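Local coordinates for sefir domain protein (Bacillus cereus F65185, PDB 5Y8E) that probably takes part in signalling through a TIR-like SEFIR domain able to associate with other SEFIR domains, at residues 11-14 against 15-18; 48-51 against 52-56; 88-91 against 92-96; 128-131 against 132-135; 138-141 against 142-146. All coordinates share one frame; numbering follows the deposited sequence.

Contact 1 of 5, residues 11-14 against 15-18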
# COMPACT_ATOMS: atom_id res chain seq x y z
N SER A 11 -10.32 4.25 7.72
CA SER A 11 -11.00 3.42 8.71
C SER A 11 -11.42 4.18 9.97
O SER A 11 -12.46 3.89 10.57
CB SER A 11 -10.10 2.25 9.10
OG SER A 11 -9.62 1.59 7.94
N SER A 12 -10.60 5.16 10.37
CA SER A 12 -10.84 5.93 11.58
C SER A 12 -9.92 7.14 11.54
O SER A 12 -9.01 7.18 10.71
CB SER A 12 -10.52 5.09 12.81
OG SER A 12 -9.13 4.84 12.88
N GLU A 13 -10.14 8.11 12.42
CA GLU A 13 -9.26 9.27 12.44
C GLU A 13 -7.84 8.87 12.87
O GLU A 13 -6.86 9.37 12.31
CB GLU A 13 -9.82 10.39 13.32
CG GLU A 13 -11.09 11.03 12.76
CD GLU A 13 -10.92 11.60 11.35
OE1 GLU A 13 -9.77 11.90 10.94
OE2 GLU A 13 -11.94 11.75 10.65
N ASP A 14 -7.75 7.97 13.84
CA ASP A 14 -6.45 7.49 14.30
C ASP A 14 -5.70 6.77 13.19
O ASP A 14 -4.47 6.90 13.07
CB ASP A 14 -6.61 6.54 15.50
CG ASP A 14 -6.94 7.28 16.77
OD1 ASP A 14 -6.82 8.52 16.80
OD2 ASP A 14 -7.30 6.60 17.76
N HIS A 15 -6.42 6.02 12.37
CA HIS A 15 -5.77 5.30 11.29
C HIS A 15 -5.28 6.27 10.22
O HIS A 15 -4.16 6.13 9.71
CB HIS A 15 -6.71 4.27 10.67
CG HIS A 15 -6.09 3.46 9.58
ND1 HIS A 15 -5.02 2.61 9.80
CD2 HIS A 15 -6.36 3.39 8.26
CE1 HIS A 15 -4.67 2.05 8.65
NE2 HIS A 15 -5.47 2.50 7.70
N LYS A 16 -6.11 7.26 9.88
CA LYS A 16 -5.69 8.32 8.96
C LYS A 16 -4.41 9.01 9.46
O LYS A 16 -3.52 9.30 8.67
CB LYS A 16 -6.80 9.36 8.78
CG LYS A 16 -8.01 8.85 8.00
CD LYS A 16 -9.17 9.85 8.08
CE LYS A 16 -8.81 11.19 7.46
NZ LYS A 16 -9.86 12.23 7.73
N GLU A 17 -4.33 9.24 10.77
CA GLU A 17 -3.15 9.90 11.35
C GLU A 17 -1.92 9.01 11.28
O GLU A 17 -0.81 9.49 11.03
CB GLU A 17 -3.42 10.36 12.79
CG GLU A 17 -2.24 11.14 13.39
CD GLU A 17 -2.45 11.57 14.83
OE1 GLU A 17 -3.41 11.09 15.47
OE2 GLU A 17 -1.64 12.38 15.33
N TRP A 18 -2.09 7.71 11.50
CA TRP A 18 -0.97 6.77 11.38
C TRP A 18 -0.41 6.77 9.96
O TRP A 18 0.80 6.79 9.76
CB TRP A 18 -1.40 5.36 11.80
CG TRP A 18 -0.28 4.35 11.82
CD1 TRP A 18 0.51 4.00 12.88
CD2 TRP A 18 0.17 3.55 10.71
NE1 TRP A 18 1.41 3.04 12.51
CE2 TRP A 18 1.23 2.74 11.18
CE3 TRP A 18 -0.23 3.43 9.38
CZ2 TRP A 18 1.90 1.83 10.36
CZ3 TRP A 18 0.44 2.54 8.56
CH2 TRP A 18 1.49 1.75 9.05
O HOH W 1 -12.71 11.20 7.92
O HOH W 2 -6.64 10.91 15.55
O HOH W 3 -3.94 9.30 16.99

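Contact 2 of 5, residues 48-51 against 52-56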
# COMPACT_ATOMS: atom_id res chain seq x y z
N PHE A 48 -11.31 6.68 -6.83
CA PHE A 48 -10.96 5.55 -7.69
C PHE A 48 -9.99 6.00 -8.77
O PHE A 48 -8.99 5.42 -8.97
CB PHE A 48 -12.20 4.92 -8.32
CG PHE A 48 -11.91 3.73 -9.17
CD1 PHE A 48 -11.88 2.48 -8.64
CD2 PHE A 48 -11.70 3.86 -10.48
CE1 PHE A 48 -11.61 1.40 -9.38
CE2 PHE A 48 -11.46 2.74 -11.27
CZ PHE A 48 -11.42 1.52 -10.69
N GLU A 49 -10.33 7.09 -9.43
CA GLU A 49 -9.48 7.61 -10.48
C GLU A 49 -8.09 7.96 -9.91
O GLU A 49 -7.11 7.70 -10.51
CB GLU A 49 -10.09 8.82 -11.17
CG GLU A 49 -9.27 9.37 -12.23
CD GLU A 49 -9.93 10.56 -12.97
OE1 GLU A 49 -11.12 10.74 -12.80
OE2 GLU A 49 -9.24 11.29 -13.69
N PHE A 50 -8.07 8.53 -8.72
CA PHE A 50 -6.77 8.88 -8.11
C PHE A 50 -5.95 7.62 -7.82
O PHE A 50 -4.79 7.55 -8.07
CB PHE A 50 -6.98 9.68 -6.86
CG PHE A 50 -5.72 10.11 -6.21
CD1 PHE A 50 -4.97 11.13 -6.73
CD2 PHE A 50 -5.30 9.51 -5.04
CE1 PHE A 50 -3.81 11.51 -6.09
CE2 PHE A 50 -4.16 9.92 -4.42
CZ PHE A 50 -3.41 10.86 -4.93
N MET A 51 -6.65 6.61 -7.32
CA MET A 51 -6.02 5.34 -7.04
C MET A 51 -5.42 4.72 -8.32
O MET A 51 -4.28 4.39 -8.38
CB MET A 51 -7.01 4.38 -6.39
CG MET A 51 -6.50 2.95 -6.14
SD MET A 51 -7.71 1.74 -5.47
CE MET A 51 -9.19 2.05 -6.49
N GLU A 52 -6.26 4.56 -9.32
CA GLU A 52 -5.79 3.98 -10.58
C GLU A 52 -4.59 4.72 -11.17
O GLU A 52 -3.62 4.14 -11.54
CB GLU A 52 -6.94 3.87 -11.60
CG GLU A 52 -6.74 2.81 -12.58
CD GLU A 52 -8.06 2.36 -13.25
OE1 GLU A 52 -8.89 3.20 -13.46
OE2 GLU A 52 -8.22 1.18 -13.53
N ASN A 53 -4.70 6.02 -11.25
CA ASN A 53 -3.61 6.83 -11.78
C ASN A 53 -2.33 6.76 -10.93
O ASN A 53 -1.26 6.72 -11.43
CB ASN A 53 -3.97 8.27 -11.91
CG ASN A 53 -2.88 9.04 -12.58
OD1 ASN A 53 -2.70 8.89 -13.78
ND2 ASN A 53 -2.11 9.83 -11.84
N SER A 54 -2.49 6.84 -9.62
CA SER A 54 -1.33 6.86 -8.75
C SER A 54 -0.57 5.53 -8.77
O SER A 54 0.66 5.51 -8.67
CB SER A 54 -1.73 7.24 -7.33
OG SER A 54 -2.28 8.55 -7.33
N ILE A 55 -1.29 4.43 -8.91
CA ILE A 55 -0.64 3.13 -9.00
C ILE A 55 0.19 3.06 -10.28
O ILE A 55 1.31 2.55 -10.27
CB ILE A 55 -1.66 1.98 -8.92
CG1 ILE A 55 -2.23 1.88 -7.50
CG2 ILE A 55 -1.03 0.65 -9.34
CD1 ILE A 55 -3.43 0.93 -7.37
N LYS A 56 -0.36 3.59 -11.36
CA LYS A 56 0.34 3.56 -12.64
C LYS A 56 1.66 4.33 -12.60
O LYS A 56 2.67 3.86 -13.13
CB LYS A 56 -0.56 4.13 -13.75
CG LYS A 56 0.12 4.14 -15.10
CD LYS A 56 -0.73 4.83 -16.16
CE LYS A 56 -0.03 4.80 -17.50
NZ LYS A 56 0.04 3.42 -18.04

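Contact 3 of 5, residues 88-91 against 92-96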
# COMPACT_ATOMS: atom_id res chain seq x y z
N THR A 88 -8.78 -3.15 -6.28
CA THR A 88 -9.64 -4.22 -6.80
C THR A 88 -8.86 -5.35 -7.50
O THR A 88 -7.80 -5.13 -7.95
CB THR A 88 -10.59 -3.64 -7.91
OG1 THR A 88 -9.80 -3.12 -8.93
CG2 THR A 88 -11.45 -2.54 -7.37
N PRO A 89 -9.48 -6.52 -7.67
CA PRO A 89 -8.79 -7.60 -8.40
C PRO A 89 -8.33 -7.12 -9.77
O PRO A 89 -7.21 -7.44 -10.18
CB PRO A 89 -9.87 -8.66 -8.55
CG PRO A 89 -10.72 -8.48 -7.33
CD PRO A 89 -10.76 -6.98 -7.10
N ASN A 90 -9.17 -6.36 -10.47
CA ASN A 90 -8.81 -5.90 -11.80
C ASN A 90 -7.58 -4.99 -11.81
O ASN A 90 -6.71 -5.11 -12.68
CB ASN A 90 -9.98 -5.18 -12.46
CG ASN A 90 -9.74 -4.91 -13.92
OD1 ASN A 90 -9.60 -3.76 -14.33
ND2 ASN A 90 -9.64 -5.97 -14.70
N ILE A 91 -7.51 -4.07 -10.85
CA ILE A 91 -6.36 -3.18 -10.76
C ILE A 91 -5.11 -3.98 -10.39
O ILE A 91 -4.06 -3.81 -11.00
CB ILE A 91 -6.60 -2.04 -9.74
CG1 ILE A 91 -7.64 -1.06 -10.29
CG2 ILE A 91 -5.30 -1.30 -9.44
CD1 ILE A 91 -8.14 -0.08 -9.25
N TYR A 92 -5.25 -4.86 -9.40
CA TYR A 92 -4.13 -5.70 -8.95
C TYR A 92 -3.59 -6.54 -10.11
O TYR A 92 -2.37 -6.65 -10.29
CB TYR A 92 -4.59 -6.63 -7.83
CG TYR A 92 -3.48 -7.46 -7.22
CD1 TYR A 92 -2.65 -6.93 -6.25
CD2 TYR A 92 -3.27 -8.77 -7.63
CE1 TYR A 92 -1.64 -7.67 -5.69
CE2 TYR A 92 -2.24 -9.53 -7.08
CZ TYR A 92 -1.44 -8.97 -6.11
OH TYR A 92 -0.42 -9.69 -5.53
N ASN A 93 -4.50 -7.13 -10.87
CA ASN A 93 -4.12 -8.04 -11.95
C ASN A 93 -3.37 -7.34 -13.07
O ASN A 93 -2.49 -7.93 -13.70
CB ASN A 93 -5.35 -8.76 -12.51
CG ASN A 93 -5.92 -9.79 -11.56
OD1 ASN A 93 -5.23 -10.28 -10.67
ND2 ASN A 93 -7.18 -10.13 -11.75
N ASN A 94 -3.75 -6.09 -13.32
CA ASN A 94 -3.16 -5.30 -14.40
C ASN A 94 -1.91 -4.54 -13.99
O ASN A 94 -1.38 -3.74 -14.77
CB ASN A 94 -4.19 -4.31 -14.96
CG ASN A 94 -5.11 -4.96 -15.97
OD1 ASN A 94 -4.72 -5.17 -17.12
ND2 ASN A 94 -6.32 -5.27 -15.54
N THR A 95 -1.45 -4.77 -12.77
CA THR A 95 -0.27 -4.10 -12.25
C THR A 95 0.82 -5.14 -11.98
O THR A 95 0.52 -6.23 -11.49
CB THR A 95 -0.59 -3.34 -10.96
OG1 THR A 95 -1.66 -2.42 -11.22
CG2 THR A 95 0.62 -2.58 -10.45
N LYS A 96 2.06 -4.83 -12.33
CA LYS A 96 3.17 -5.72 -12.01
C LYS A 96 3.19 -5.98 -10.51
O LYS A 96 3.14 -5.03 -9.71
CB LYS A 96 4.50 -5.14 -12.46
CG LYS A 96 4.67 -5.09 -13.97
CD LYS A 96 6.10 -4.68 -14.33
CE LYS A 96 6.35 -4.78 -15.84
NZ LYS A 96 5.35 -4.01 -16.62

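Contact 4 of 5, residues 128-131 against 132-135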
# COMPACT_ATOMS: atom_id res chain seq x y z
N TYR A 128 4.32 -3.66 16.06
CA TYR A 128 4.11 -2.48 16.90
C TYR A 128 5.06 -2.45 18.10
O TYR A 128 5.23 -1.40 18.72
CB TYR A 128 2.66 -2.39 17.37
CG TYR A 128 1.68 -2.04 16.27
CD1 TYR A 128 1.53 -0.73 15.83
CD2 TYR A 128 0.89 -3.02 15.68
CE1 TYR A 128 0.63 -0.40 14.83
CE2 TYR A 128 -0.02 -2.71 14.68
CZ TYR A 128 -0.14 -1.40 14.26
OH TYR A 128 -1.05 -1.07 13.27
N GLU A 129 5.65 -3.60 18.42
CA GLU A 129 6.59 -3.69 19.54
C GLU A 129 8.04 -3.48 19.11
O GLU A 129 8.95 -3.45 19.94
CB GLU A 129 6.46 -5.05 20.24
CG GLU A 129 5.01 -5.46 20.51
CD GLU A 129 4.22 -4.40 21.27
OE1 GLU A 129 4.75 -3.79 22.22
OE2 GLU A 129 3.04 -4.18 20.90
N ASP A 130 8.25 -3.33 17.81
CA ASP A 130 9.57 -2.99 17.28
C ASP A 130 9.38 -2.19 16.00
O ASP A 130 9.65 -2.68 14.89
CB ASP A 130 10.41 -4.25 17.05
CG ASP A 130 11.90 -3.96 16.89
OD1 ASP A 130 12.27 -2.79 16.64
OD2 ASP A 130 12.70 -4.91 17.01
N ILE A 131 8.89 -0.96 16.15
CA ILE A 131 8.63 -0.09 15.01
C ILE A 131 9.88 0.18 14.17
O ILE A 131 9.82 0.17 12.94
CB ILE A 131 7.97 1.23 15.46
CG1 ILE A 131 6.58 0.96 16.03
CG2 ILE A 131 7.86 2.22 14.30
CD1 ILE A 131 6.11 2.00 17.03
N ASP A 132 11.02 0.39 14.83
CA ASP A 132 12.26 0.66 14.09
C ASP A 132 12.61 -0.48 13.13
O ASP A 132 13.02 -0.24 11.99
CB ASP A 132 13.43 0.96 15.03
CG ASP A 132 13.30 2.32 15.71
OD1 ASP A 132 12.54 3.18 15.22
OD2 ASP A 132 13.97 2.52 16.74
N LYS A 133 12.43 -1.72 13.59
CA LYS A 133 12.72 -2.88 12.75
C LYS A 133 11.76 -2.97 11.57
O LYS A 133 12.18 -3.21 10.43
CB LYS A 133 12.67 -4.16 13.57
CG LYS A 133 13.03 -5.42 12.79
CD LYS A 133 13.22 -6.60 13.74
CE LYS A 133 13.43 -7.91 12.99
NZ LYS A 133 12.18 -8.34 12.30
N SER A 134 10.47 -2.78 11.84
CA SER A 134 9.46 -2.79 10.80
C SER A 134 9.70 -1.68 9.78
O SER A 134 9.59 -1.91 8.57
CB SER A 134 8.06 -2.66 11.42
OG SER A 134 7.76 -3.81 12.20
N TYR A 135 10.03 -0.48 10.26
CA TYR A 135 10.24 0.65 9.36
C TYR A 135 11.49 0.44 8.51
O TYR A 135 11.50 0.77 7.32
CB TYR A 135 10.33 1.97 10.14
CG TYR A 135 10.44 3.16 9.21
CD1 TYR A 135 9.31 3.75 8.68
CD2 TYR A 135 11.68 3.66 8.84
CE1 TYR A 135 9.40 4.82 7.81
CE2 TYR A 135 11.79 4.73 7.96
CZ TYR A 135 10.64 5.31 7.46
OH TYR A 135 10.74 6.38 6.59

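Contact 5 of 5, residues 138-141 against 142-146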
# COMPACT_ATOMS: atom_id res chain seq x y z
N LEU A 138 10.55 -1.86 5.77
CA LEU A 138 9.73 -1.15 4.78
C LEU A 138 10.60 -0.32 3.85
O LEU A 138 10.43 -0.32 2.63
CB LEU A 138 8.70 -0.25 5.47
CG LEU A 138 7.92 0.71 4.57
CD1 LEU A 138 7.09 -0.04 3.53
CD2 LEU A 138 7.01 1.60 5.42
N GLU A 139 11.56 0.38 4.45
CA GLU A 139 12.49 1.23 3.72
C GLU A 139 13.32 0.39 2.74
O GLU A 139 13.51 0.77 1.58
CB GLU A 139 13.37 1.95 4.72
CG GLU A 139 14.37 2.90 4.13
CD GLU A 139 15.22 3.52 5.21
OE1 GLU A 139 14.96 4.69 5.58
OE2 GLU A 139 16.13 2.83 5.70
N ARG A 140 13.82 -0.75 3.21
CA ARG A 140 14.56 -1.68 2.36
C ARG A 140 13.74 -2.12 1.16
O ARG A 140 14.22 -2.11 0.02
CB ARG A 140 15.00 -2.92 3.16
CG ARG A 140 15.98 -3.81 2.39
CD ARG A 140 16.22 -5.15 3.06
NE ARG A 140 15.04 -6.01 3.04
CZ ARG A 140 14.64 -6.70 1.97
NH1 ARG A 140 15.33 -6.64 0.84
NH2 ARG A 140 13.55 -7.45 2.03
N LEU A 141 12.49 -2.52 1.41
CA LEU A 141 11.61 -3.00 0.34
C LEU A 141 11.31 -1.91 -0.69
O LEU A 141 11.21 -2.17 -1.89
CB LEU A 141 10.31 -3.54 0.94
CG LEU A 141 10.44 -4.85 1.72
CD1 LEU A 141 9.21 -5.09 2.58
CD2 LEU A 141 10.65 -6.00 0.75
N ILE A 142 11.15 -0.68 -0.21
CA ILE A 142 10.88 0.45 -1.10
C ILE A 142 12.05 0.71 -2.06
O ILE A 142 11.83 0.91 -3.26
CB ILE A 142 10.53 1.72 -0.29
CG1 ILE A 142 9.08 1.63 0.20
CG2 ILE A 142 10.74 2.98 -1.13
CD1 ILE A 142 8.72 2.67 1.27
N TRP A 143 13.27 0.65 -1.54
CA TRP A 143 14.46 0.93 -2.35
C TRP A 143 14.95 -0.27 -3.16
O TRP A 143 15.80 -0.14 -4.04
CB TRP A 143 15.58 1.48 -1.46
CG TRP A 143 15.38 2.93 -1.12
CD1 TRP A 143 14.67 3.45 -0.07
CD2 TRP A 143 15.87 4.05 -1.87
NE1 TRP A 143 14.71 4.83 -0.11
CE2 TRP A 143 15.44 5.22 -1.21
CE3 TRP A 143 16.65 4.18 -3.03
CZ2 TRP A 143 15.76 6.50 -1.67
CZ3 TRP A 143 16.96 5.44 -3.48
CH2 TRP A 143 16.52 6.59 -2.81
N GLU A 144 14.41 -1.45 -2.86
CA GLU A 144 14.76 -2.65 -3.62
C GLU A 144 14.18 -2.58 -5.03
O GLU A 144 13.10 -2.02 -5.24
CB GLU A 144 14.22 -3.87 -2.88
CG GLU A 144 14.60 -5.21 -3.47
CD GLU A 144 13.86 -6.35 -2.80
OE1 GLU A 144 12.66 -6.20 -2.50
OE2 GLU A 144 14.49 -7.41 -2.58
N GLU A 145 14.90 -3.13 -6.00
CA GLU A 145 14.40 -3.19 -7.37
C GLU A 145 14.41 -4.63 -7.86
O GLU A 145 15.33 -5.04 -8.56
CB GLU A 145 15.24 -2.30 -8.29
CG GLU A 145 15.19 -0.82 -7.93
CD GLU A 145 15.80 0.07 -8.99
OE1 GLU A 145 15.32 0.04 -10.14
OE2 GLU A 145 16.77 0.79 -8.68
N PRO A 146 13.37 -5.40 -7.49
CA PRO A 146 13.30 -6.84 -7.78
C PRO A 146 13.14 -7.13 -9.27
O PRO A 146 13.42 -8.25 -9.69
CB PRO A 146 12.05 -7.29 -7.01
CG PRO A 146 11.24 -6.06 -6.82
CD PRO A 146 12.21 -4.94 -6.70
O HOH W 4 12.86 -8.84 -0.33
O HOH W 5 10.34 -4.50 -3.11

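Contact 1 of 5, residues 11-14 against 15-18
Ser-12 and His-15 close the N-cap of helix 13-29, the helical link of the beta-alpha-beta unit formed with strands 3-7 and 33-35. Ser-12 OG lies between its own backbone N and carbonyl carbon (chi1 68°), and from there it accepts His-15 N at 3.0 Å. Ser-12 OG also lies 3.3 Å from His-15 CB. Behind the cap, Ser-12 O receives Lys-16 N in a nearly straight bond, the first full helical turn.

The tight side of the contact belongs to the imidazole. Its CG is anti to the backbone N (chi1 -178°), which sends the ring inward against Ile-64 and Leu-105 of the central strands. Ser-11 OG approaches this ring obliquely, 3.7 Å from His-15 CD2, while its hydrogen bonds go to the carboxylates of Asp-66 and Asp-68. Trp-18, one turn further on, meets Trp-126 edge-to-face.

The opposite character prevails where Glu-13, Asp-14 and Glu-17 face solvent. Asp-14 OD1 and Glu-17 OE1 are like charges 4.5 Å apart, with water between them. Glu-13 folds back through its bent chain and runs alongside Lys-16, whose ammonium also makes a cation-pi contact with Trp-10. Lys-16 NZ meets Glu-13 OE1 on the syn side at 3.2 Å, forming a salt bridge. A water closes a ring on this pair, donating to Glu-13 OE2 at 2.9 Å and accepting from Lys-16 NZ.

Contact 2 of 5, residues 48-51 against 52-56
Phe-50 O is held by two donors of one residue: Ser-54 N at 2.9 Å and Ser-54 OG at 2.8 Å, which come from opposite faces of the carbonyl plane. The hydroxyl reaches back because OG is anti to the carbonyl carbon of Ser-54, beside its backbone N (chi1 -62°). In this position OG also hangs over one face of the Phe-50 ring, 3.4 Å above its centre, so a buried hydroxyl is bonded to the carbonyl and laid on the ring of the same residue.

Both residues lie on helix 47-57, which packs against the sheet of this TIR-like alpha/beta fold: Ser-54 touches Phe-5 and Ile-35 of parallel strands 3-7 and 33-35, and Phe-50 also meets His-40.

A quarter-turn round the helix, Met-51 and Ile-55 run side by side, CG to CD1 at 3.9 Å, and share Ile-91 of helix 89-93 as a neighbour. Towards the surface, the side chains of Glu-52 and Phe-48 cross at a slant, carboxylate and ring planes 75° apart. Glu-52 OE1 comes within 3.4 Å of Phe-48 CE2, approaching the ring obliquely.

Contact 3 of 5, residues 88-91 against 92-96
Asn-90 O takes two donors from Asn-94: the side-chain ND2 at 2.9 Å and the backbone N at 3.2 Å, arriving from opposite faces of the carbonyl plane. The ND2 bond is fairly straight (163°), and the acceptor lies close to the plane of the Asn-94 amide, so that amide is used along one of its own N-H directions. Next along the chain, Ile-91 O receives Thr-95 OG1 at 2.8 Å, whereas Asn-94 N gives it only a weak second bond. Two side chains thus fold back onto carbonyls at the end of helix 89-93, where Asn-94 is the first residue to leave helical angles. Thr-95 OG1 manages this because it is anti to the carbonyl carbon of its own residue (chi1 -57°).

At the other end, Thr-88 O takes Tyr-92 N at 2.9 Å, and Thr-88 OG1 accepts Ile-91 N. Pro-89 O is met by Asn-93 N at 2.8 Å; the carboxamide of Asn-93 lies close beside the same carbonyl without a hydrogen bond to it, its OD1 being bonded to Lys-119 NZ.

Outside the polar shell, the amides of Asn-90 and Asn-94 pass each other with planes 66° apart on the exposed side. On the buried side, the Ile-91 side chain packs against Phe-48, Met-51 and Ile-55 of helix 47-57. Tyr-92 stacks with Phe-100 and Phe-118, while its OH is bonded to Lys-119 N.

Such features characterise a very short helix capped by side chains: a threonine N-cap followed by proline in the first helical position, and Asn-94 and Thr-95 folding back onto carbonyls of the final turn.

Contact 4 of 5, residues 128-131 against 132-135
The carboxylate of Asp-130 has Lys-133 N above its plane: the amide reaches OD1 at 3.2 Å from 59° out of that plane. The aliphatic part of Lys-133 follows the amide, placing CB 3.4 Å from Asp-130 CG and CD 3.7 Å from Asp-130 OD2. This is a contact of the carboxylate with methylenes, since the chain runs on away from it, leaving Lys-133 NZ 5.8 Å from Asp-130 OD2. The ring of Tyr-135 points away towards helix 13-29, where it has a cation-pi contact with Lys-25, lies against Leu-22 and Leu-26, and bonds through its OH to Ser-30.

Asp-130 is the N-cap of helix 131-143, the last helix of the chain, in a TIR-like alpha/beta fold, entered from the loop that follows strand 124-125. The cap bond depends on CG standing anti to the backbone N (chi1 -163°), which carries OD1 over the first turn. With Asp-132 as the second residue of the helix, two acidic side chains lie near the amide end, where the helix dipole would probably favour their negative charge.

Behind the cap, Asp-130 O receives Ser-134 N in its carbonyl plane at 3.2 Å, and Ile-131 O takes Tyr-135 N at 2.8 Å. Ser-134 OG gives Asp-130 O only a weak bond, at 3.5 Å; its stronger partner is Asn-127 N. Ile-131 and Ser-134 both touch Trp-126 in the preceding loop.

Contact 5 of 5, residues 138-141 against 142-146
Helical bonding continues from Leu-138 O to Ile-142 N (3.0 Å) and from Glu-139 O to Trp-143 N (3.1 Å), then frays at Glu-144, whose N makes weak bonds to both Arg-140 O and Leu-141 O. Glu-144 is the first residue beyond the helical angles, and its extended side chain projects outward, side by side with that of Arg-140. Guanidinium and carboxylate planes stand 82° apart, and Arg-140 NH1 reaches Glu-144 OE2 at 3.6 Å, a long salt bridge. A water supplements it, accepting from Arg-140 NH2 at 2.8 Å and donating to Glu-144 OE2. NH2 also pairs with Glu-137, so this guanidinium has carboxylates from two residues. A second water spans Leu-141 O and Glu-144 OE1 (2.9 Å to the latter), adding a firmer donor to Leu-141 O, which Glu-144 N holds only weakly.

On the indole, Glu-139 O lies at the edge, 3.4 Å from Trp-143 CD1. Both Trp-143 NE1 and Glu-139 OE1 find their partners on Ser-30.

Buried beneath, the CD1 methyls of Leu-138 and Ile-142 meet at 3.9 Å on crossing branches. They form the inner face of helix 131-143, resting on Leu-62 of strand 60-65 and Ile-101 of strand 100-108, with Leu-22 and Leu-26 of helix 13-29 alongside.

How the contacts relate
All five contacts are local turns strung in series, none enclosing or crossing another. Contact 1 starts helix 13-29 after strand 3-7; contact 2 lies within helix 47-57; contact 3 spans short helix 89-93; contacts 4 and 5 take the two ends of helix 131-143. Contacts 2 and 3 pack together directly, Ile-55 CD1 on Ile-91 CG2 at 3.6 Å, making one helical layer. Contacts 1 and 4 meet through Trp-18 and Tyr-128, about 18 Å between centres, while contact 5 borders helix 13-29 further along. Contacts 2 and 4 fall on opposite sides of the chain's centre, about 29 Å between centres.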